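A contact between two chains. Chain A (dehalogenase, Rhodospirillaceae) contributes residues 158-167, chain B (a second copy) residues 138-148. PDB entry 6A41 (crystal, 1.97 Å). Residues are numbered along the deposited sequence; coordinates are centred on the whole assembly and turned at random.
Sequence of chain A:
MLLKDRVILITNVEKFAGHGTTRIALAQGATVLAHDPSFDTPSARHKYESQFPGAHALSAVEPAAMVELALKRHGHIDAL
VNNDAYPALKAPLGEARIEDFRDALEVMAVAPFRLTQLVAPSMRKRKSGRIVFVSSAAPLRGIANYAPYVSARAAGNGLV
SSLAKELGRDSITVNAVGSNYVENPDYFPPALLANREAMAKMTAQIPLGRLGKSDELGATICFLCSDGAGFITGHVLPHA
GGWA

Chain A (158-167) GLVSSLAKEL
Chain B (138-148) APLRGIANYAP

A helix often packs against an irregular segment of a neighbouring chain by using its side chains to bind backbone groups that no secondary structure satisfies. The contact between two copies of this dehalogenase is a compact example; the two stretches bury 554 Å² between them, both sides summed. Chain A supplies a helix that runs through to Leu A167. Chain B supplies a loop, opening with Ala B138 to Leu B140 at helical phi/psi without the regular bonds and closed by a type II turn from Ile B143 to Tyr B146, with Tyr B146 as N-cap of the helix that begins at Ala B147. The register is set by two pairs, Ser A162 CA with Gly B142 CA at 4.2 Å and Glu A166 CA with Ala B144 CA at 4.4 Å, so one helical turn on chain A is matched by two residues of extended loop, the two segments running in roughly the same direction.

At the first of these pairs the loop residue is Gly B142, and its backbone angles alone call for glycine: at phi/psi of 84/149° a CB would jam against the preceding carbonyl. An ideal CB would also lie 2.3 Å from Ser A161 OG and 2.9 Å from Ser A162 N. As it is, Ser A161 OG lies 3.2 Å from Gly B142 CA.

The two serines both direct CB toward the loop but adopt different rotamers. Ser A162 is m (chi1 -59°), which places OG in line with a loop amide: Ile B143 N donates to Ser A162 OG at 2.9 Å, with a nearly straight angle of 172°. Ser A161 is p (61°), and its OG shares a water with the loop, 2.6 Å from Ser A161 OG and donating to Pro B139 O at 2.9 Å.

Lys A165 reaches back along the loop. With chi1 m (-67°) and chi2 to chi4 all t, its chain is fully extended beyond CB, and NZ donates to two successive carbonyls, Gly B142 O and Arg B141 O, each 3.0 Å from Lys A165 NZ. Nearer the helix, Lys A165 CB rests 3.9 Å from Ala B144 CB. Arg B141 offers its carbonyl while its side chain (m, m, t, -91°) leaves the interface, CB pointing away, and Arg B141 NH1 donates to Leu B140 O at 2.9 Å.

Glu A166 (t, t, -20°) extends toward the turn. Asn B145, at the left-handed phi/psi of 72/8° expected for the third position of a type II turn, gives a weak hydrogen bond from Asn B145 N to Glu A166 OE1, 3.0 Å long but bent to 135°. The same oxygen, Glu A166 OE1, accepts from a water at 2.6 Å, and that water accepts from Ala B147 N at 2.9 Å; one carboxylate oxygen thus serves two backbone amides of chain B, one in the turn directly and one at the start of the helix through solvent.

Ala B147 makes the apolar contacts with the leucines. Its CB points toward the helix, 3.6 Å from Ser A162 CB, 3.8 Å from Leu A163 CD2 and 4.2 Å from Leu A159 CD2. Both leucines are mt, and their ends come nearer the loop than their CA-to-CB bonds suggest.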

ATOM      1  N   GLY A 158       2.125   8.319   9.524  1.00  8.92           N
ATOM      2  CA  GLY A 158       0.855   7.893  10.124  1.00  9.16           C
ATOM      3  C   GLY A 158      -0.023   9.014  10.742  1.00  9.56           C
ATOM      4  O   GLY A 158      -1.203   8.733  10.970  1.00  9.46           O
ATOM      5  N   LEU A 159       0.469  10.231  10.787  1.00  8.91           N
ATOM      6  CA  LEU A 159      -0.433  11.388  11.059  1.00  9.89           C
ATOM      7  C   LEU A 159      -1.290  11.855   9.855  1.00  9.30           C
ATOM      8  O   LEU A 159      -2.367  12.410  10.036  1.00  9.23           O
ATOM      9  CB  LEU A 159       0.385  12.518  11.538  1.00 10.50           C
ATOM     10  CG  LEU A 159       1.070  12.294  12.894  1.00 11.53           C
ATOM     11  CD1 LEU A 159       2.088  13.376  13.021  1.00 12.31           C
ATOM     12  CD2 LEU A 159       0.018  12.478  13.969  1.00 12.18           C
ATOM     13  N   VAL A 160      -0.831  11.549   8.639  1.00  8.87           N
ATOM     14  CA  VAL A 160      -1.216  12.257   7.459  1.00  8.94           C
ATOM     15  C   VAL A 160      -2.643  11.999   7.084  1.00  9.00           C
ATOM     16  O   VAL A 160      -3.391  12.976   6.993  1.00  8.32           O
ATOM     17  CB  VAL A 160      -0.225  11.933   6.337  1.00  9.86           C
ATOM     18  CG1 VAL A 160      -0.679  12.419   4.988  1.00 10.25           C
ATOM     19  CG2 VAL A 160       1.154  12.585   6.626  1.00 10.03           C
ATOM     20  N   SER A 161      -3.056  10.729   6.936  1.00  8.69           N
ATOM     21  CA  SER A 161      -4.402  10.529   6.481  1.00  9.43           C
ATOM     22  C   SER A 161      -5.470  10.946   7.528  1.00  9.18           C
ATOM     23  O   SER A 161      -6.583  11.411   7.186  1.00  9.65           O
ATOM     24  CB  SER A 161      -4.593   9.100   6.024  1.00  9.73           C
ATOM     25  OG  SER A 161      -4.377   8.182   7.053  1.00  9.79           O
ATOM     26  N   SER A 162      -5.141  10.783   8.797  1.00  8.95           N
ATOM     27  CA  SER A 162      -6.073  11.216   9.928  1.00  9.24           C
ATOM     28  C   SER A 162      -6.210  12.721   9.978  1.00  9.36           C
ATOM     29  O   SER A 162      -7.332  13.251  10.076  1.00  9.80           O
ATOM     30  CB  SER A 162      -5.575  10.668  11.307  1.00  8.63           C
ATOM     31  OG  SER A 162      -5.519   9.286  11.261  1.00  8.65           O
ATOM     32  N   LEU A 163      -5.075  13.425   9.867  1.00  9.56           N
ATOM     33  CA  LEU A 163      -5.189  14.882   9.832  1.00  9.42           C
ATOM     34  C   LEU A 163      -5.852  15.381   8.562  1.00  9.08           C
ATOM     35  O   LEU A 163      -6.592  16.362   8.589  1.00  8.36           O
ATOM     36  CB  LEU A 163      -3.842  15.502   9.993  1.00  9.86           C
ATOM     37  CG  LEU A 163      -3.200  15.340  11.403  1.00 10.14           C
ATOM     38  CD1 LEU A 163      -1.885  16.000  11.519  1.00 10.18           C
ATOM     39  CD2 LEU A 163      -4.167  15.841  12.450  1.00 11.27           C
ATOM     40  N   ALA A 164      -5.618  14.673   7.449  1.00  8.52           N
ATOM     41  CA  ALA A 164      -6.268  15.065   6.220  1.00  9.29           C
ATOM     42  C   ALA A 164      -7.798  15.006   6.386  1.00  9.53           C
ATOM     43  O   ALA A 164      -8.525  15.895   5.941  1.00  9.98           O
ATOM     44  CB  ALA A 164      -5.822  14.181   5.013  1.00  9.04           C
ATOM     45  N   LYS A 165      -8.255  13.953   6.995  1.00  9.92           N
ATOM     46  CA  LYS A 165      -9.665  13.842   7.224  1.00 10.82           C
ATOM     47  C   LYS A 165     -10.190  14.904   8.133  1.00 10.93           C
ATOM     48  O   LYS A 165     -11.294  15.410   7.933  1.00 10.63           O
ATOM     49  CB  LYS A 165     -10.076  12.444   7.666  1.00 11.18           C
ATOM     50  CG  LYS A 165      -9.883  11.402   6.558  1.00 11.82           C
ATOM     51  CD  LYS A 165     -10.217   9.992   7.027  1.00 12.35           C
ATOM     52  CE  LYS A 165     -10.257   9.004   5.884  1.00 13.99           C
ATOM     53  NZ  LYS A 165     -10.569   7.677   6.430  1.00 15.14           N
ATOM     54  N   GLU A 166      -9.420  15.207   9.140  1.00 11.24           N
ATOM     55  CA  GLU A 166      -9.864  16.139  10.166  1.00 12.34           C
ATOM     56  C   GLU A 166      -9.912  17.613   9.654  1.00 12.83           C
ATOM     57  O   GLU A 166     -10.849  18.401   9.970  1.00 13.10           O
ATOM     58  CB  GLU A 166      -8.839  15.961  11.328  1.00 13.81           C
ATOM     59  CG  GLU A 166      -9.016  16.912  12.466  1.00 15.96           C
ATOM     60  CD  GLU A 166      -8.258  16.552  13.762  1.00 18.51           C
ATOM     61  OE1 GLU A 166      -7.831  15.361  14.019  1.00 19.68           O
ATOM     62  OE2 GLU A 166      -8.193  17.526  14.555  1.00 19.77           O
ATOM     63  N   LEU A 167      -9.007  17.985   8.749  1.00 11.63           N
ATOM     64  CA  LEU A 167      -8.910  19.323   8.232  1.00 12.00           C
ATOM     65  C   LEU A 167      -9.493  19.520   6.830  1.00 12.23           C
ATOM     66  O   LEU A 167      -9.664  20.686   6.390  1.00 12.00           O
ATOM     67  CB  LEU A 167      -7.429  19.693   8.154  1.00 12.49           C
ATOM     68  CG  LEU A 167      -6.707  19.806   9.478  1.00 13.34           C
ATOM     69  CD1 LEU A 167      -5.245  19.975   9.357  1.00 13.06           C
ATOM     70  CD2 LEU A 167      -7.250  20.985  10.229  1.00 15.32           C
TER
ATOM     71  N   ALA B 138      -6.227   0.901  11.661  1.00  9.51           N
ATOM     72  CA  ALA B 138      -6.584   2.265  11.510  1.00 10.06           C
ATOM     73  C   ALA B 138      -5.616   3.089  10.612  1.00  9.80           C
ATOM     74  O   ALA B 138      -6.107   3.839   9.777  1.00  9.15           O
ATOM     75  CB  ALA B 138      -6.688   2.972  12.812  1.00  9.61           C
ATOM     76  N   PRO B 139      -4.276   2.881  10.739  1.00  9.51           N
ATOM     77  CA  PRO B 139      -3.370   3.642   9.864  1.00 10.35           C
ATOM     78  C   PRO B 139      -3.561   3.406   8.396  1.00 10.30           C
ATOM     79  O   PRO B 139      -3.155   4.264   7.585  1.00  9.64           O
ATOM     80  CB  PRO B 139      -1.995   3.135  10.284  1.00 10.33           C
ATOM     81  CG  PRO B 139      -2.192   2.664  11.644  1.00 10.46           C
ATOM     82  CD  PRO B 139      -3.537   2.055  11.652  1.00 10.10           C
ATOM     83  N   LEU B 140      -4.207   2.284   8.029  1.00  9.90           N
ATOM     84  CA  LEU B 140      -4.418   1.992   6.589  1.00 10.82           C
ATOM     85  C   LEU B 140      -5.491   2.902   5.969  1.00 11.03           C
ATOM     86  O   LEU B 140      -5.641   2.923   4.734  1.00 10.48           O
ATOM     87  CB  LEU B 140      -4.785   0.513   6.389  1.00 11.76           C
ATOM     88  CG  LEU B 140      -3.615  -0.400   6.820  1.00 14.92           C
ATOM     89  CD1 LEU B 140      -4.123  -1.891   6.849  1.00 15.75           C
ATOM     90  CD2 LEU B 140      -2.344  -0.130   6.061  1.00 16.41           C
ATOM     91  N   ARG B 141      -6.310   3.512   6.767  1.00 10.16           N
ATOM     92  CA  ARG B 141      -7.337   4.445   6.293  1.00 10.81           C
ATOM     93  C   ARG B 141      -7.277   5.849   6.910  1.00 10.33           C
ATOM     94  O   ARG B 141      -7.743   6.832   6.268  1.00 10.21           O
ATOM     95  CB  ARG B 141      -8.718   3.848   6.587  1.00 12.50           C
ATOM     96  CG  ARG B 141      -9.083   2.587   5.803  1.00 14.21           C
ATOM     97  CD  ARG B 141      -9.236   2.901   4.315  1.00 16.10           C
ATOM     98  NE  ARG B 141      -9.478   1.687   3.498  1.00 16.69           N
ATOM     99  CZ  ARG B 141      -8.535   0.937   2.908  1.00 17.22           C
ATOM    100  NH1 ARG B 141      -7.246   1.198   3.054  1.00 16.29           N
ATOM    101  NH2 ARG B 141      -8.880  -0.093   2.135  1.00 16.07           N
ATOM    102  N   GLY B 142      -6.842   5.968   8.174  1.00  9.62           N
ATOM    103  CA  GLY B 142      -6.869   7.218   8.865  1.00  9.81           C
ATOM    104  C   GLY B 142      -8.231   7.485   9.499  1.00 10.69           C
ATOM    105  O   GLY B 142      -9.323   7.010   9.044  1.00  9.78           O
ATOM    106  N   ILE B 143      -8.166   8.198  10.603  1.00 10.28           N
ATOM    107  CA  ILE B 143      -9.390   8.476  11.370  1.00 11.15           C
ATOM    108  C   ILE B 143      -9.310   9.916  11.863  1.00 10.98           C
ATOM    109  O   ILE B 143      -8.452  10.207  12.714  1.00 10.12           O
ATOM    110  CB  ILE B 143      -9.613   7.500  12.567  1.00 11.19           C
ATOM    111  CG1 ILE B 143      -9.502   6.029  12.177  1.00 11.25           C
ATOM    112  CG2 ILE B 143     -10.952   7.746  13.297  1.00 11.37           C
ATOM    113  CD1 ILE B 143      -9.580   5.046  13.369  1.00 11.73           C
ATOM    114  N   ALA B 144     -10.283  10.736  11.453  1.00 11.14           N
ATOM    115  CA  ALA B 144     -10.338  12.139  11.912  1.00 11.87           C
ATOM    116  C   ALA B 144     -10.497  12.155  13.439  1.00 12.10           C
ATOM    117  O   ALA B 144     -11.224  11.317  14.001  1.00 11.40           O
ATOM    118  CB  ALA B 144     -11.436  12.912  11.258  1.00 12.47           C
ATOM    119  N   ASN B 145      -9.795  13.094  14.073  1.00 11.95           N
ATOM    120  CA  ASN B 145      -9.876  13.285  15.532  1.00 12.93           C
ATOM    121  C   ASN B 145      -9.211  12.205  16.392  1.00 12.28           C
ATOM    122  O   ASN B 145      -9.267  12.295  17.636  1.00 11.54           O
ATOM    123  CB  ASN B 145     -11.320  13.632  16.017  1.00 13.42           C
ATOM    124  CG  ASN B 145     -11.930  14.712  15.182  1.00 15.67           C
ATOM    125  OD1 ASN B 145     -11.330  15.729  15.043  1.00 16.01           O
ATOM    126  ND2 ASN B 145     -13.169  14.505  14.634  1.00 16.18           N
ATOM    127  N   TYR B 146      -8.475  11.264  15.774  1.00 10.83           N
ATOM    128  CA  TYR B 146      -7.782  10.302  16.542  1.00 11.04           C
ATOM    129  C   TYR B 146      -6.340  10.180  16.072  1.00 10.52           C
ATOM    130  O   TYR B 146      -5.781   9.119  16.138  1.00 10.08           O
ATOM    131  CB  TYR B 146      -8.432   8.932  16.474  1.00 11.47           C
ATOM    132  CG  TYR B 146      -9.766   8.938  17.190  1.00 11.77           C
ATOM    133  CD1 TYR B 146     -10.888   9.492  16.579  1.00 13.06           C
ATOM    134  CD2 TYR B 146      -9.872   8.472  18.440  1.00 12.41           C
ATOM    135  CE1 TYR B 146     -12.149   9.525  17.190  1.00 13.23           C
ATOM    136  CE2 TYR B 146     -11.088   8.466  19.080  1.00 13.75           C
ATOM    137  CZ  TYR B 146     -12.224   8.986  18.425  1.00 14.99           C
ATOM    138  OH  TYR B 146     -13.411   9.072  19.123  1.00 16.19           O
ATOM    139  N   ALA B 147      -5.795  11.248  15.498  1.00 10.28           N
ATOM    140  CA  ALA B 147      -4.545  11.089  14.845  1.00 10.24           C
ATOM    141  C   ALA B 147      -3.409  10.634  15.742  1.00  9.99           C
ATOM    142  O   ALA B 147      -2.531   9.905  15.314  1.00  9.68           O
ATOM    143  CB  ALA B 147      -4.183  12.401  14.178  1.00 10.82           C
ATOM    144  N   PRO B 148      -3.366  11.121  16.994  1.00  9.98           N
ATOM    145  CA  PRO B 148      -2.306  10.543  17.904  1.00  9.98           C
ATOM    146  C   PRO B 148      -2.362   9.015  18.073  1.00  9.53           C
ATOM    147  O   PRO B 148      -1.291   8.364  17.949  1.00  9.88           O
ATOM    148  CB  PRO B 148      -2.507  11.288  19.212  1.00  9.82           C
ATOM    149  CG  PRO B 148      -3.098  12.613  18.735  1.00 10.24           C
ATOM    150  CD  PRO B 148      -4.171  12.080  17.758  1.00 10.41           C
TER
HETATM  151  O   HOH W   1      -4.295   6.007   5.601  1.00 16.18           O
HETATM  152  O   HOH W   2      -6.502  14.071  15.833  1.00 12.03           O